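Local atomic coordinates of tapirin (Caldicellulosiruptor kristjanssonii, PDB entry 6N2B), a protein that probably helps the bacterium adhere to plant biomass by binding cellulose through its C-terminal beta-helix domain, which also carries a calcium ion. Residues A[249-254]-A[415-420]; A[510-515]-A[544-549]; A[531-534]-A[538-541]. All blocks are in the same frame, centred on the assembly; numbering follows the deposited sequence.

How the interactions relate
Interaction 2 is the buried contact, made by aliphatic side chains alone. Interactions 1 and 3 are partly buried and mix apolar packing with charge. In interaction 1 a lysine bonds to a backbone carbonyl and lies against a phenylalanine. In interaction 3 an arginine and a glutamate lie near each other, beyond salt-bridge distance, beside an apolar touch. Interactions 2 and 3 both use helix 536-546: interaction 3 holds its first half to the preceding loop, and interaction 2 holds its end to strand 510-513. Interactions 1 and 2 meet where R420 O lies 2.8 Å from I549 N, a probable hydrogen bond.

Interaction 1: A[249-254]-A[415-420]; sequences ICKGPE and FDFDSR
I249 meets F417 where strand 240-250 of the beta-helix runs out. Its CD1 reaches F417 CZ at 4.0 Å. CG1 lies beside the backbone N (chi1 -65°) and the chain extends beyond it, which carries CD1 to the far end of the ring. The two side chains pass each other at an oblique angle.

K251 makes the larger part of the contact on this side. Its aliphatic chain crosses that of F417 at about a right angle. CD lies 3.6 Å from F417 CD1 and only slightly farther from CE1, approaching the ring obliquely. The bend at chi3 (81°) lets the chain pass the ring and still deliver its amine to the loop beyond. There NZ donates to F415 O at 2.7 Å. The bond is angled at the acceptor (C=O...N 144°), and the nitrogen is tilted out of the carbonyl plane. NZ also donates to I412 O, a carbonyl of helix 408-413, so one ammonium group ties together two backbone oxygens near the helix end. With K251 replaced by alanine, F415 O and I412 O would probably lose the donor they share, and the CD1 side of F417 its alkyl cover.

On the loop, F415 turns an edge of its ring to F417. F415 CD2 sits 3.6 Å above the centre of one F417 face.

The contact ties a strand end to the 3-10 turn that follows helix 408-413, on the way to strand 436-441. F417 stacks with Y229 of strand 227-230 and touches Y210 of strand 207-211. I249 packs against Y207 and Y229, and K251 also rests on Y229.

Interaction 2: A[510-515]-A[544-549]; sequences AIITLG and STLNYI
L514 and L546 form the closer of two aliphatic touches. Their side chains cross obliquely. The CD2 methyl of L546 faces both branches of L514, at 3.7 Å from L514 CD1 and 4.0 Å from L514 CD2. In L546, CB points toward the strand, and CG beside the backbone N (chi1 -55°) carries the branched end on to it. The other methyl, L546 CD1, reaches I512 CG2 at 4.5 Å, a looser touch. I512 and L514 are two residues apart and present their side chains to the same leucine.

Strand 510-513 is one of the parallel strands of the beta-helix, paired with 207-211 and 478-483. Helix 536-546 lies against it, and its C-terminal end carries a Schellman motif: N547 takes a positive phi (53°), and its N bonds back to S544 O at 3.3 Å.

The apolar patch continues beyond the two segments: I542 of the same helix packs on I512, and L426 packs on L514.

Polar groups nearby have partners elsewhere. T513 OG1 bonds to S211 OG. Y548 OH accepts from L204 N. The side chain of L514 is about 12 Å from that of L436, a calcium ligand.

Interaction 3: A[531-534]-A[538-541]; sequences YKRA and IESS
A534 and I538 meet across the tight connection that leads from strand 526-531 into helix 536-546. The CB of A534 rests 3.7 Å from I538 CG2 and almost as near to I538 CB. In I538 CG2 stands opposite the backbone N, while CG1 and its terminal methyl lead away from the alanine.

E539 flanks the same alanine. Its CG lies 4.2 Å from A534 CB. Its CG sits beside the backbone N (chi1 -75°), and the extended chain beyond CG carries the carboxylate past the alanine toward R533. E539 OE2 comes to 3.4 Å from A534 O. Both are acceptors, and this is packing rather than a bond.

The extended side chain of R533 passes E539 at a slant. R533 NE is 4.0 Å from E539 OE2, too far for a salt bridge, though the opposite charges probably attract. The guanidinium and carboxylate planes are turned 66° apart. A water lies between these two atoms, at the guanidinium edge. It would accept from NE and donate to OE2, but both separations are unusually short and the bridge is doubtful in detail. The firmer partner of R533 is D203, whose OD2 forms a salt bridge with NH1.

R533 also touches F205 and E206 of a neighbouring loop, and E539 touches F205. A534 and I538 also pack on Y480 of strand 478-483, and I538 reaches V450 of strand 448-453. The first half of helix 536-546 thus lies against these two strands.

Interaction 1: A[249-254]-A[415-420]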
loop_
_atom_site.group_PDB
_atom_site.type_symbol
_atom_site.label_atom_id
_atom_site.label_comp_id
_atom_site.label_asym_id
_atom_site.label_seq_id
_atom_site.Cartn_x
_atom_site.Cartn_y
_atom_site.Cartn_z
ATOM N N ILE A 249 3.594 -4.265 -0.748
ATOM C CA ILE A 249 4.296 -4.898 -1.863
ATOM C C ILE A 249 3.401 -4.883 -3.096
ATOM O O ILE A 249 2.291 -5.425 -3.075
ATOM C CB ILE A 249 4.714 -6.336 -1.534
ATOM C CG1 ILE A 249 5.741 -6.346 -0.401
ATOM C CG2 ILE A 249 5.210 -7.019 -2.802
ATOM C CD1 ILE A 249 6.007 -7.704 0.165
ATOM N N CYS A 250 3.884 -4.291 -4.176
ATOM C CA CYS A 250 3.149 -4.307 -5.432
ATOM C C CYS A 250 4.016 -4.958 -6.492
ATOM O O CYS A 250 5.088 -4.442 -6.824
ATOM C CB CYS A 250 2.747 -2.910 -5.886
ATOM S SG CYS A 250 2.025 -2.985 -7.551
ATOM N N LYS A 251 3.556 -6.083 -7.030
ATOM C CA LYS A 251 4.342 -6.791 -8.024
ATOM C C LYS A 251 3.835 -6.566 -9.445
ATOM O O LYS A 251 4.357 -7.177 -10.381
ATOM C CB LYS A 251 4.409 -8.269 -7.662
ATOM C CG LYS A 251 5.250 -8.480 -6.401
ATOM C CD LYS A 251 5.935 -9.837 -6.353
ATOM C CE LYS A 251 7.224 -9.906 -7.167
ATOM N NZ LYS A 251 8.024 -11.129 -6.817
ATOM N N GLY A 252 2.867 -5.659 -9.628
ATOM C CA GLY A 252 2.410 -5.242 -10.938
ATOM C C GLY A 252 3.052 -3.954 -11.446
ATOM O O GLY A 252 4.005 -3.422 -10.862
ATOM N N PRO A 253 2.534 -3.434 -12.567
ATOM C CA PRO A 253 3.245 -2.357 -13.284
ATOM C C PRO A 253 3.096 -0.933 -12.732
ATOM O O PRO A 253 3.939 -0.088 -13.065
ATOM C CB PRO A 253 2.662 -2.442 -14.708
ATOM C CG PRO A 253 1.373 -3.156 -14.572
ATOM C CD PRO A 253 1.536 -4.104 -13.420
ATOM N N GLU A 254 2.062 -0.606 -11.957
ATOM C CA GLU A 254 1.900 0.753 -11.449
ATOM C C GLU A 254 1.369 0.706 -10.030
ATOM O O GLU A 254 0.693 -0.249 -9.641
ATOM C CB GLU A 254 0.920 1.636 -12.264
ATOM C CG GLU A 254 0.780 1.365 -13.769
ATOM C CD GLU A 254 -0.329 2.209 -14.431
ATOM O OE1 GLU A 254 -1.413 1.656 -14.751
ATOM O OE2 GLU A 254 -0.115 3.429 -14.617
ATOM N N PHE A 415 10.342 -13.777 -5.013
ATOM C CA PHE A 415 9.288 -14.557 -4.372
ATOM C C PHE A 415 8.076 -14.631 -5.294
ATOM O O PHE A 415 7.540 -13.592 -5.709
ATOM C CB PHE A 415 8.910 -13.950 -3.025
ATOM C CG PHE A 415 8.106 -14.863 -2.164
ATOM C CD1 PHE A 415 8.724 -15.803 -1.360
ATOM C CD2 PHE A 415 6.725 -14.792 -2.164
ATOM C CE1 PHE A 415 7.977 -16.648 -0.563
ATOM C CE2 PHE A 415 5.974 -15.638 -1.369
ATOM C CZ PHE A 415 6.600 -16.565 -0.568
ATOM N N ASP A 416 7.656 -15.862 -5.625
ATOM C CA ASP A 416 6.508 -16.095 -6.506
ATOM C C ASP A 416 5.261 -16.270 -5.633
ATOM O O ASP A 416 4.843 -17.380 -5.294
ATOM C CB ASP A 416 6.773 -17.298 -7.406
ATOM C CG ASP A 416 5.629 -17.585 -8.371
ATOM O OD1 ASP A 416 4.609 -16.860 -8.345
ATOM O OD2 ASP A 416 5.758 -18.547 -9.162
ATOM N N PHE A 417 4.662 -15.127 -5.269
ATOM C CA PHE A 417 3.515 -15.113 -4.363
ATOM C C PHE A 417 2.425 -16.058 -4.840
ATOM O O PHE A 417 1.825 -16.783 -4.038
ATOM C CB PHE A 417 2.953 -13.692 -4.237
ATOM C CG PHE A 417 3.716 -12.812 -3.280
ATOM C CD1 PHE A 417 4.798 -12.052 -3.722
ATOM C CD2 PHE A 417 3.351 -12.733 -1.942
ATOM C CE1 PHE A 417 5.505 -11.241 -2.851
ATOM C CE2 PHE A 417 4.060 -11.918 -1.059
ATOM C CZ PHE A 417 5.134 -11.173 -1.517
ATOM N N ASP A 418 2.164 -16.072 -6.146
ATOM C CA ASP A 418 1.095 -16.909 -6.675
ATOM C C ASP A 418 1.378 -18.381 -6.464
ATOM O O ASP A 418 0.444 -19.174 -6.312
ATOM C CB ASP A 418 0.913 -16.633 -8.156
ATOM C CG ASP A 418 -0.247 -15.741 -8.426
ATOM O OD1 ASP A 418 -1.343 -16.069 -7.913
ATOM O OD2 ASP A 418 -0.063 -14.726 -9.139
ATOM N N SER A 419 2.654 -18.762 -6.453
ATOM C CA SER A 419 3.017 -20.165 -6.329
ATOM C C SER A 419 2.595 -20.760 -4.991
ATOM O O SER A 419 2.535 -21.987 -4.865
ATOM C CB SER A 419 4.524 -20.323 -6.522
ATOM O OG SER A 419 5.238 -19.780 -5.431
ATOM N N ARG A 420 2.289 -19.929 -3.997
ATOM C CA ARG A 420 1.989 -20.433 -2.666
ATOM C C ARG A 420 0.561 -20.947 -2.512
ATOM O O ARG A 420 0.239 -21.520 -1.462
ATOM C CB ARG A 420 2.259 -19.340 -1.631
ATOM C CG ARG A 420 3.581 -18.648 -1.819
ATOM C CD ARG A 420 4.723 -19.642 -1.909
ATOM N NE ARG A 420 4.858 -20.486 -0.720
ATOM C CZ ARG A 420 5.710 -21.509 -0.626
ATOM N NH1 ARG A 420 5.777 -22.226 0.480
ATOM N NH2 ARG A 420 6.502 -21.815 -1.652
#

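Interaction 2: A[510-515]-A[544-549]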
loop_
_atom_site.group_PDB
_atom_site.type_symbol
_atom_site.label_atom_id
_atom_site.label_comp_id
_atom_site.label_asym_id
_atom_site.label_seq_id
_atom_site.Cartn_x
_atom_site.Cartn_y
_atom_site.Cartn_z
ATOM N N ALA A 510 -9.569 -8.695 7.636
ATOM C CA ALA A 510 -8.718 -8.605 6.451
ATOM C C ALA A 510 -9.541 -8.958 5.220
ATOM O O ALA A 510 -10.610 -9.556 5.322
ATOM C CB ALA A 510 -7.491 -9.521 6.541
ATOM N N ILE A 511 -9.018 -8.586 4.054
ATOM C CA ILE A 511 -9.700 -8.759 2.776
ATOM C C ILE A 511 -8.736 -9.441 1.812
ATOM O O ILE A 511 -7.644 -8.927 1.549
ATOM C CB ILE A 511 -10.191 -7.418 2.203
ATOM C CG1 ILE A 511 -11.046 -6.691 3.247
ATOM C CG2 ILE A 511 -10.976 -7.625 0.931
ATOM C CD1 ILE A 511 -11.390 -5.256 2.894
ATOM N N ILE A 512 -9.131 -10.600 1.304
ATOM C CA ILE A 512 -8.361 -11.341 0.316
ATOM C C ILE A 512 -9.152 -11.349 -0.980
ATOM O O ILE A 512 -10.304 -11.790 -1.018
ATOM C CB ILE A 512 -8.082 -12.779 0.768
ATOM C CG1 ILE A 512 -7.103 -12.806 1.941
ATOM C CG2 ILE A 512 -7.624 -13.600 -0.429
ATOM C CD1 ILE A 512 -7.374 -13.928 2.928
ATOM N N THR A 513 -8.547 -10.871 -2.042
ATOM C CA THR A 513 -9.231 -10.767 -3.316
ATOM C C THR A 513 -8.442 -11.564 -4.339
ATOM O O THR A 513 -7.210 -11.514 -4.359
ATOM C CB THR A 513 -9.376 -9.306 -3.743
ATOM O OG1 THR A 513 -8.113 -8.826 -4.226
ATOM C CG2 THR A 513 -9.821 -8.447 -2.550
ATOM N N LEU A 514 -9.156 -12.316 -5.171
ATOM C CA LEU A 514 -8.526 -13.300 -6.027
ATOM C C LEU A 514 -8.744 -13.051 -7.503
ATOM O O LEU A 514 -8.094 -13.708 -8.321
ATOM C CB LEU A 514 -9.031 -14.705 -5.669
ATOM C CG LEU A 514 -8.794 -15.047 -4.196
ATOM C CD1 LEU A 514 -9.757 -16.095 -3.691
ATOM C CD2 LEU A 514 -7.381 -15.518 -4.016
ATOM N N GLY A 515 -9.615 -12.127 -7.869
ATOM C CA GLY A 515 -9.811 -11.831 -9.265
ATOM C C GLY A 515 -8.682 -11.014 -9.846
ATOM O O GLY A 515 -7.941 -10.334 -9.125
ATOM N N SER A 544 -7.117 -24.164 3.673
ATOM C CA SER A 544 -7.778 -25.236 2.944
ATOM C C SER A 544 -8.390 -24.721 1.643
ATOM O O SER A 544 -8.177 -25.302 0.577
ATOM C CB SER A 544 -8.826 -25.877 3.844
ATOM O OG SER A 544 -9.802 -26.549 3.081
ATOM N N THR A 545 -9.120 -23.605 1.706
ATOM C CA THR A 545 -9.856 -23.103 0.544
ATOM C C THR A 545 -8.922 -22.715 -0.610
ATOM O O THR A 545 -9.181 -23.038 -1.777
ATOM C CB THR A 545 -10.703 -21.908 0.978
ATOM O OG1 THR A 545 -11.774 -22.369 1.802
ATOM C CG2 THR A 545 -11.278 -21.173 -0.205
ATOM N N LEU A 546 -7.840 -22.002 -0.307
ATOM C CA LEU A 546 -6.899 -21.559 -1.332
ATOM C C LEU A 546 -5.793 -22.563 -1.620
ATOM O O LEU A 546 -4.961 -22.293 -2.496
ATOM C CB LEU A 546 -6.243 -20.233 -0.924
ATOM C CG LEU A 546 -7.162 -19.070 -0.576
ATOM C CD1 LEU A 546 -6.336 -17.853 -0.133
ATOM C CD2 LEU A 546 -8.083 -18.758 -1.769
ATOM N N ASN A 547 -5.743 -23.688 -0.901
ATOM C CA ASN A 547 -4.660 -24.654 -1.031
ATOM C C ASN A 547 -3.329 -23.927 -0.854
ATOM O O ASN A 547 -2.469 -23.883 -1.736
ATOM C CB ASN A 547 -4.753 -25.390 -2.369
ATOM C CG ASN A 547 -3.938 -26.676 -2.404
ATOM O OD1 ASN A 547 -3.475 -27.169 -1.375
ATOM N ND2 ASN A 547 -3.767 -27.227 -3.606
ATOM N N TYR A 548 -3.216 -23.301 0.312
ATOM C CA TYR A 548 -2.145 -22.366 0.616
ATOM C C TYR A 548 -1.043 -23.097 1.357
ATOM O O TYR A 548 -1.325 -23.851 2.288
ATOM C CB TYR A 548 -2.656 -21.210 1.475
ATOM C CG TYR A 548 -1.560 -20.230 1.843
ATOM C CD1 TYR A 548 -0.856 -19.537 0.859
ATOM C CD2 TYR A 548 -1.216 -20.014 3.177
ATOM C CE1 TYR A 548 0.148 -18.645 1.205
ATOM C CE2 TYR A 548 -0.211 -19.129 3.529
ATOM C CZ TYR A 548 0.466 -18.448 2.543
ATOM O OH TYR A 548 1.466 -17.568 2.893
ATOM N N ILE A 549 0.200 -22.870 0.952
ATOM C CA ILE A 549 1.366 -23.429 1.625
ATOM C C ILE A 549 2.225 -22.281 2.145
ATOM O O ILE A 549 2.946 -21.631 1.384
ATOM C CB ILE A 549 2.180 -24.350 0.697
ATOM C CG1 ILE A 549 1.295 -25.423 0.080
ATOM C CG2 ILE A 549 3.309 -25.003 1.475
ATOM C CD1 ILE A 549 1.516 -25.642 -1.382
#

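Interaction 3: A[531-534]-A[538-541]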
loop_
_atom_site.group_PDB
_atom_site.type_symbol
_atom_site.label_atom_id
_atom_site.label_comp_id
_atom_site.label_asym_id
_atom_site.label_seq_id
_atom_site.Cartn_x
_atom_site.Cartn_y
_atom_site.Cartn_z
ATOM N N TYR A 531 -6.596 -4.034 10.530
ATOM C CA TYR A 531 -6.075 -5.394 10.422
ATOM C C TYR A 531 -6.150 -6.109 11.772
ATOM O O TYR A 531 -5.801 -5.547 12.816
ATOM C CB TYR A 531 -4.635 -5.371 9.894
ATOM C CG TYR A 531 -3.888 -6.680 10.082
ATOM C CD1 TYR A 531 -4.085 -7.750 9.213
ATOM C CD2 TYR A 531 -2.982 -6.844 11.134
ATOM C CE1 TYR A 531 -3.403 -8.943 9.388
ATOM C CE2 TYR A 531 -2.303 -8.014 11.319
ATOM C CZ TYR A 531 -2.517 -9.073 10.449
ATOM O OH TYR A 531 -1.837 -10.265 10.632
ATOM N N LYS A 532 -6.648 -7.340 11.754
ATOM C CA LYS A 532 -6.613 -8.226 12.916
ATOM C C LYS A 532 -6.294 -9.628 12.421
ATOM O O LYS A 532 -7.059 -10.199 11.634
ATOM C CB LYS A 532 -7.939 -8.218 13.693
ATOM C CG LYS A 532 -8.303 -6.879 14.340
ATOM C CD LYS A 532 -7.561 -6.641 15.656
ATOM C CE LYS A 532 -7.801 -5.231 16.197
ATOM N NZ LYS A 532 -7.274 -4.984 17.586
ATOM N N ARG A 533 -5.153 -10.165 12.849
ATOM C CA ARG A 533 -4.748 -11.499 12.425
ATOM C C ARG A 533 -5.783 -12.535 12.830
ATOM O O ARG A 533 -6.258 -12.540 13.973
ATOM C CB ARG A 533 -3.398 -11.862 13.034
ATOM C CG ARG A 533 -2.782 -13.085 12.409
ATOM C CD ARG A 533 -1.463 -13.430 13.061
ATOM N NE ARG A 533 -0.609 -14.091 12.090
ATOM C CZ ARG A 533 0.298 -13.465 11.346
ATOM N NH1 ARG A 533 1.013 -14.159 10.464
ATOM N NH2 ARG A 533 0.492 -12.150 11.484
ATOM N N ALA A 534 -6.115 -13.425 11.897
ATOM C CA ALA A 534 -7.153 -14.423 12.140
ATOM C C ALA A 534 -6.684 -15.520 13.089
ATOM O O ALA A 534 -5.512 -15.911 13.096
ATOM C CB ALA A 534 -7.603 -15.070 10.823
ATOM N N ILE A 538 -10.083 -19.901 11.415
ATOM C CA ILE A 538 -10.232 -19.110 10.206
ATOM C C ILE A 538 -9.045 -19.327 9.274
ATOM O O ILE A 538 -9.221 -19.459 8.059
ATOM C CB ILE A 538 -10.441 -17.630 10.570
ATOM C CG1 ILE A 538 -11.728 -17.478 11.382
ATOM C CG2 ILE A 538 -10.518 -16.760 9.338
ATOM C CD1 ILE A 538 -12.967 -17.894 10.630
ATOM N N GLU A 539 -7.825 -19.399 9.818
ATOM C CA GLU A 539 -6.668 -19.680 8.969
ATOM C C GLU A 539 -6.797 -21.042 8.305
ATOM O O GLU A 539 -6.542 -21.191 7.103
ATOM C CB GLU A 539 -5.373 -19.628 9.770
ATOM C CG GLU A 539 -4.884 -18.263 10.145
ATOM C CD GLU A 539 -3.460 -18.289 10.738
ATOM O OE1 GLU A 539 -2.797 -19.364 10.659
ATOM O OE2 GLU A 539 -3.015 -17.235 11.278
ATOM N N SER A 540 -7.173 -22.059 9.088
ATOM C CA SER A 540 -7.360 -23.396 8.537
ATOM C C SER A 540 -8.384 -23.382 7.410
ATOM O O SER A 540 -8.191 -24.035 6.380
ATOM C CB SER A 540 -7.777 -24.367 9.646
ATOM O OG SER A 540 -7.933 -25.688 9.144
ATOM N N SER A 541 -9.467 -22.624 7.575
ATOM C CA SER A 541 -10.454 -22.530 6.507
ATOM C C SER A 541 -9.861 -21.895 5.248
ATOM O O SER A 541 -10.088 -22.378 4.133
ATOM C CB SER A 541 -11.664 -21.740 6.992
ATOM O OG SER A 541 -12.542 -21.535 5.903
HETATM O O HOH W 1 -0.834 -16.293 10.918
#